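PDB 7C5W: metal-independent carbonic anhydrase from Nostoc sp. PCC 7120 = FACHB-418, which catalyses the hydration of carbon dioxide to bicarbonate without a metal cofactor, and has only very low activity in the dehydration direction. Local coordinates for residues V74-T79 with I168-S173. Numbering follows the deposited sequence.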
ATOM      1  N   VAL A  74      17.173  -1.792  -8.123  1.00 53.74           N
ATOM      2  CA  VAL A  74      16.647  -0.400  -8.137  1.00 55.47           C
ATOM      3  C   VAL A  74      16.414  -0.002  -9.596  1.00 58.88           C
ATOM      4  O   VAL A  74      17.267  -0.332 -10.448  1.00 54.99           O
ATOM      5  CB  VAL A  74      17.608   0.568  -7.435  1.00 52.15           C
ATOM      6  CG1 VAL A  74      17.146   2.010  -7.590  1.00 52.85           C
ATOM      7  CG2 VAL A  74      17.787   0.196  -5.971  1.00 49.17           C
ATOM      8  N   LEU A  75      15.290   0.661  -9.871  1.00 54.96           N
ATOM      9  CA  LEU A  75      14.945   1.143 -11.231  1.00 53.28           C
ATOM     10  C   LEU A  75      15.622   2.505 -11.444  1.00 55.93           C
ATOM     11  O   LEU A  75      14.958   3.562 -11.297  1.00 53.13           O
ATOM     12  CB  LEU A  75      13.425   1.206 -11.369  1.00 53.44           C
ATOM     13  CG  LEU A  75      12.710  -0.139 -11.516  1.00 52.54           C
ATOM     14  CD1 LEU A  75      13.031  -1.082 -10.364  1.00 45.01           C
ATOM     15  CD2 LEU A  75      11.206   0.081 -11.620  1.00 53.73           C
ATOM     16  N   PHE A  76      16.920   2.464 -11.766  1.00 55.90           N
ATOM     17  CA  PHE A  76      17.806   3.647 -11.903  1.00 54.52           C
ATOM     18  C   PHE A  76      18.222   3.809 -13.368  1.00 57.11           C
ATOM     19  O   PHE A  76      19.049   3.009 -13.879  1.00 60.63           O
ATOM     20  CB  PHE A  76      19.005   3.501 -10.965  1.00 52.68           C
ATOM     21  CG  PHE A  76      19.899   4.709 -10.872  1.00 58.58           C
ATOM     22  CD1 PHE A  76      19.435   5.969 -11.221  1.00 56.66           C
ATOM     23  CD2 PHE A  76      21.196   4.591 -10.392  1.00 56.69           C
ATOM     24  CE1 PHE A  76      20.262   7.078 -11.118  1.00 58.62           C
ATOM     25  CE2 PHE A  76      22.018   5.702 -10.293  1.00 55.98           C
ATOM     26  CZ  PHE A  76      21.550   6.943 -10.649  1.00 57.41           C
ATOM     27  N   LYS A  77      17.642   4.800 -14.045  1.00 53.59           N
ATOM     28  CA  LYS A  77      18.115   5.249 -15.380  1.00 53.58           C
ATOM     29  C   LYS A  77      18.760   6.616 -15.193  1.00 57.41           C
ATOM     30  O   LYS A  77      18.067   7.632 -15.138  1.00 56.47           O
ATOM     31  CB  LYS A  77      16.984   5.246 -16.412  1.00 54.61           C
ATOM     32  CG  LYS A  77      17.446   5.506 -17.842  1.00 57.44           C
ATOM     33  CD  LYS A  77      17.354   6.966 -18.219  1.00 61.11           C
ATOM     34  CE  LYS A  77      18.525   7.494 -19.014  1.00 58.06           C
ATOM     35  NZ  LYS A  77      18.581   8.973 -18.943  1.00 56.33           N
ATOM     36  N   PRO A  78      20.105   6.661 -15.027  1.00 58.93           N
ATOM     37  CA  PRO A  78      20.825   7.918 -14.800  1.00 59.74           C
ATOM     38  C   PRO A  78      20.801   8.860 -16.017  1.00 59.59           C
ATOM     39  O   PRO A  78      20.628   8.392 -17.131  1.00 57.85           O
ATOM     40  CB  PRO A  78      22.260   7.465 -14.493  1.00 63.03           C
ATOM     41  CG  PRO A  78      22.133   5.995 -14.150  1.00 59.36           C
ATOM     42  CD  PRO A  78      21.000   5.501 -15.021  1.00 52.54           C
ATOM     43  N   THR A  79      20.947  10.166 -15.778  1.00 60.06           N
ATOM     44  CA  THR A  79      20.925  11.224 -16.829  1.00 64.51           C
ATOM     45  C   THR A  79      21.868  10.839 -17.978  1.00 70.53           C
ATOM     46  O   THR A  79      21.372  10.738 -19.121  1.00 67.78           O
ATOM     47  CB  THR A  79      21.319  12.599 -16.276  1.00 64.56           C
ATOM     48  OG1 THR A  79      20.692  12.810 -15.010  1.00 66.33           O
ATOM     49  CG2 THR A  79      20.946  13.721 -17.217  1.00 58.60           C
ATOM     50  N   ILE A 168      13.884   3.528  -4.777  1.00 51.81           N
ATOM     51  CA  ILE A 168      13.686   2.249  -5.515  1.00 51.67           C
ATOM     52  C   ILE A 168      13.478   2.560  -6.999  1.00 49.26           C
ATOM     53  O   ILE A 168      13.550   1.617  -7.816  1.00 53.39           O
ATOM     54  CB  ILE A 168      12.500   1.471  -4.915  1.00 53.92           C
ATOM     55  CG1 ILE A 168      11.200   2.282  -4.976  1.00 52.62           C
ATOM     56  CG2 ILE A 168      12.838   1.032  -3.498  1.00 50.81           C
ATOM     57  CD1 ILE A 168       9.944   1.476  -4.691  1.00 53.36           C
ATOM     58  N   THR A 169      13.233   3.830  -7.335  1.00 47.73           N
ATOM     59  CA  THR A 169      13.058   4.310  -8.731  1.00 49.75           C
ATOM     60  C   THR A 169      13.709   5.690  -8.882  1.00 51.04           C
ATOM     61  O   THR A 169      13.437   6.562  -8.053  1.00 50.46           O
ATOM     62  CB  THR A 169      11.584   4.366  -9.152  1.00 49.71           C
ATOM     63  OG1 THR A 169      10.933   3.127  -8.866  1.00 49.81           O
ATOM     64  CG2 THR A 169      11.431   4.663 -10.627  1.00 47.36           C
ATOM     65  N   HIS A 170      14.506   5.862  -9.936  1.00 52.01           N
ATOM     66  CA  HIS A 170      15.279   7.084 -10.255  1.00 55.34           C
ATOM     67  C   HIS A 170      15.464   7.160 -11.773  1.00 56.60           C
ATOM     68  O   HIS A 170      16.359   6.496 -12.296  1.00 58.27           O
ATOM     69  CB  HIS A 170      16.618   7.056  -9.512  1.00 54.88           C
ATOM     70  CG  HIS A 170      17.350   8.353  -9.525  1.00 57.54           C
ATOM     71  ND1 HIS A 170      17.051   9.359 -10.422  1.00 57.10           N
ATOM     72  CD2 HIS A 170      18.378   8.803  -8.774  1.00 55.01           C
ATOM     73  CE1 HIS A 170      17.857  10.378 -10.220  1.00 54.03           C
ATOM     74  NE2 HIS A 170      18.687  10.061  -9.222  1.00 56.69           N
ATOM     75  N   HIS A 171      14.609   7.916 -12.453  1.00 55.35           N
ATOM     76  CA  HIS A 171      14.692   8.172 -13.909  1.00 54.64           C
ATOM     77  C   HIS A 171      15.035   9.650 -14.102  1.00 57.63           C
ATOM     78  O   HIS A 171      14.215  10.495 -13.709  1.00 54.27           O
ATOM     79  CB  HIS A 171      13.385   7.745 -14.582  1.00 52.44           C
ATOM     80  CG  HIS A 171      13.408   7.733 -16.073  1.00 50.24           C
ATOM     81  ND1 HIS A 171      12.713   6.793 -16.804  1.00 53.95           N
ATOM     82  CD2 HIS A 171      13.998   8.551 -16.972  1.00 53.88           C
ATOM     83  CE1 HIS A 171      12.872   7.037 -18.092  1.00 53.59           C
ATOM     84  NE2 HIS A 171      13.664   8.107 -18.220  1.00 53.95           N
ATOM     85  N   SER A 172      16.216   9.931 -14.658  1.00 58.57           N
ATOM     86  CA  SER A 172      16.736  11.293 -14.951  1.00 58.62           C
ATOM     87  C   SER A 172      17.013  11.407 -16.453  1.00 60.36           C
ATOM     88  O   SER A 172      17.616  10.475 -17.005  1.00 60.95           O
ATOM     89  CB  SER A 172      17.970  11.567 -14.133  1.00 59.66           C
ATOM     90  OG  SER A 172      18.195  12.961 -14.000  1.00 59.66           O
ATOM     91  N   SER A 173      16.572  12.496 -17.084  1.00 57.82           N
ATOM     92  CA  SER A 173      16.724  12.748 -18.539  1.00 57.60           C
ATOM     93  C   SER A 173      17.006  14.236 -18.808  1.00 64.50           C
ATOM     94  O   SER A 173      16.383  15.126 -18.148  1.00 58.38           O
ATOM     95  CB  SER A 173      15.509  12.274 -19.298  1.00 58.79           C
ATOM     96  OG  SER A 173      14.331  12.954 -18.872  1.00 60.12           O
TER
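Strand 75-77 runs parallel to strand 169-173, at 16° between their directions, and L75, F76 and K77 pair with T169, H170 and H171. Strand 75-77 is one of the two edge strands of the five-stranded mixed sheet within this chain; the other neighbours in that sheet are antiparallel. Four backbone bonds join the pair: L75 N to I168 O, H170 N to L75 O, K77 N to H170 O and S172 N to K77 O. The last is nearly straight, 172° at the hydrogen.

F76 and H170 lie side by side on one face in an offset stack with planes at 28°. Both hold CG anti to the backbone N, which sends the two rings out in the same direction. F76 CE1 then sits 3.4 Å above the imidazole plane, offset toward the rim. H170 O meets the F76 ring at its edge, 3.3 Å from CD1, and P78 CG covers the centre of one face. W36 and W155 also meet the H170 ring.

K77 and H171 are on the other face. K77 CD passes off-centre over the imidazole of H171, 4.2 Å from its centroid. The lysine chain bends at chi2 and chi3. NZ then bonds S172 O at 2.6 Å, in the carbonyl plane, and weakly P78 O. H171 faces the second subunit, where T154 OG1 bonds its ND1 and the two H171 rings stack.

T79, a hydrogencarbonate-binding residue, touches Y97, the other known ligand residue. T79 OG1 is hydrogen-bonded to S172 OG at 2.7 Å, which probably makes S172 a second-shell residue of this site. S172 OG also takes a hydrogen bond from K153 NZ.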